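Local coordinates for conserved protein (Methanothermobacter thermautotrophicus, PDB 3BEY) that is of unknown function but, as a member of the carboxymuconolactone decarboxylase (AhpD-like) family, may have peroxiredoxin activity, at residues D[43-47]-D[74-78]. Sequence-based numbering, arbitrary orientation.
Sequences ACSVA and AAAVA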
ATOM      1  N   ALA D  43       6.486 -13.754   4.954  1.00 23.11           N
ATOM      2  CA  ALA D  43       7.192 -12.529   4.596  1.00 23.06           C
ATOM      3  C   ALA D  43       6.330 -11.584   3.754  1.00 23.90           C
ATOM      4  O   ALA D  43       6.375 -10.370   3.946  1.00 24.88           O
ATOM      5  CB  ALA D  43       8.474 -12.867   3.865  1.00 22.28           C
ATOM      6  N   CYS D  44       5.551 -12.134   2.825  1.00 23.86           N
ATOM      7  CA  CYS D  44       4.675 -11.321   1.982  1.00 23.68           C
ATOM      8  C   CYS D  44       3.514 -10.728   2.776  1.00 24.19           C
ATOM      9  O   CYS D  44       3.075  -9.606   2.506  1.00 24.13           O
ATOM     10  CB  CYS D  44       4.119 -12.149   0.826  1.00 24.89           C
ATOM     11  SG  CYS D  44       5.246 -12.306  -0.558  1.00 26.75           S
ATOM     12  N   SER D  45       3.014 -11.489   3.748  1.00 23.19           N
ATOM     13  CA  SER D  45       1.920 -11.026   4.603  1.00 23.25           C
ATOM     14  C   SER D  45       2.386  -9.797   5.355  1.00 22.57           C
ATOM     15  O   SER D  45       1.623  -8.852   5.558  1.00 21.11           O
ATOM     16  CB  SER D  45       1.528 -12.096   5.627  1.00 22.14           C
ATOM     17  OG  SER D  45       1.081 -13.275   4.986  1.00 26.55           O
ATOM     18  N   VAL D  46       3.653  -9.836   5.765  1.00 21.27           N
ATOM     19  CA  VAL D  46       4.267  -8.754   6.512  1.00 22.12           C
ATOM     20  C   VAL D  46       4.517  -7.532   5.629  1.00 23.32           C
ATOM     21  O   VAL D  46       4.248  -6.403   6.041  1.00 24.18           O
ATOM     22  CB  VAL D  46       5.604  -9.228   7.154  1.00 21.87           C
ATOM     23  CG1 VAL D  46       6.400  -8.042   7.706  1.00 20.29           C
ATOM     24  CG2 VAL D  46       5.299 -10.212   8.278  1.00 21.28           C
ATOM     25  N   ALA D  47       5.025  -7.770   4.418  1.00 23.71           N
ATOM     26  CA  ALA D  47       5.330  -6.707   3.467  1.00 24.96           C
ATOM     27  C   ALA D  47       4.071  -5.943   3.084  1.00 26.56           C
ATOM     28  O   ALA D  47       4.100  -4.731   2.890  1.00 27.57           O
ATOM     29  CB  ALA D  47       5.973  -7.294   2.222  1.00 25.52           C
ATOM     30  N   ALA D  74      12.381 -13.940   7.761  1.00 28.58           N
ATOM     31  CA  ALA D  74      11.545 -13.789   6.583  1.00 27.28           C
ATOM     32  C   ALA D  74      10.935 -12.396   6.626  1.00 27.23           C
ATOM     33  O   ALA D  74      10.899 -11.697   5.621  1.00 27.06           O
ATOM     34  CB  ALA D  74      10.443 -14.843   6.579  1.00 26.52           C
ATOM     35  N   ALA D  75      10.456 -11.998   7.799  1.00 26.57           N
ATOM     36  CA  ALA D  75       9.859 -10.677   7.967  1.00 26.16           C
ATOM     37  C   ALA D  75      10.916  -9.601   7.763  1.00 25.00           C
ATOM     38  O   ALA D  75      10.675  -8.601   7.085  1.00 25.65           O
ATOM     39  CB  ALA D  75       9.243 -10.542   9.362  1.00 25.68           C
ATOM     40  N   ALA D  76      12.083  -9.814   8.362  1.00 23.39           N
ATOM     41  CA  ALA D  76      13.197  -8.882   8.255  1.00 22.31           C
ATOM     42  C   ALA D  76      13.494  -8.534   6.796  1.00 21.06           C
ATOM     43  O   ALA D  76      13.856  -7.398   6.482  1.00 19.37           O
ATOM     44  CB  ALA D  76      14.433  -9.475   8.906  1.00 23.88           C
ATOM     45  N   VAL D  77      13.353  -9.515   5.909  1.00 18.17           N
ATOM     46  CA  VAL D  77      13.595  -9.281   4.492  1.00 19.02           C
ATOM     47  C   VAL D  77      12.448  -8.437   3.925  1.00 20.43           C
ATOM     48  O   VAL D  77      12.654  -7.617   3.024  1.00 20.10           O
ATOM     49  CB  VAL D  77      13.701 -10.616   3.707  1.00 18.09           C
ATOM     50  CG1 VAL D  77      13.875 -10.337   2.218  1.00 19.07           C
ATOM     51  CG2 VAL D  77      14.881 -11.431   4.225  1.00 17.03           C
ATOM     52  N   ALA D  78      11.240  -8.645   4.448  1.00 19.23           N
ATOM     53  CA  ALA D  78      10.092  -7.878   3.993  1.00 21.00           C
ATOM     54  C   ALA D  78      10.340  -6.417   4.348  1.00 21.51           C
ATOM     55  O   ALA D  78      10.050  -5.518   3.560  1.00 21.82           O
ATOM     56  CB  ALA D  78       8.808  -8.368   4.670  1.00 20.41           C
TER
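The flat groups here are backbone peptides: A43 and A78 each set a methyl against a backbone carbonyl of the other helix. A43 CB lies over one face of the A74–A75 peptide, 3.2 Å from A74 O, almost perpendicularly above the plane, while A78 N, bonded to that oxygen within its own helix, lies much closer to the plane, slightly on the other side. A78 CB rests 3.2 Å from A43 O, tilted out of the carbonyl plane, and the helical bond from A47 N (3.0 Å) reaches the same oxygen from the opposite side. No hydrogen bond joins segments 43-47 and 74-78, so the contact illustrates how alanine methyls pack against backbone. The small residues let the backbones come close, with A43 CA 4.7 Å from A75 CA, and the segment axes approach to 8.0 Å, crossing at -38° with both helices running broadly the same way. In this AhpD-like all-helical fold the pairing joins helix 34-47, which ends just before the C50–C53 disulfide, to the long helix 68-90. V46 supplies the one branched side chain. With CG1 anti to the backbone N (chi1 169°), that methyl reaches A78 CB at 3.9 Å, and CG2 sits 4.1 Å from A75 CB. A47 CB meets A78 CB at 3.9 Å, alongside rather than end-on. I40 of a second subunit covers A43, while A86 of a third packs on V46.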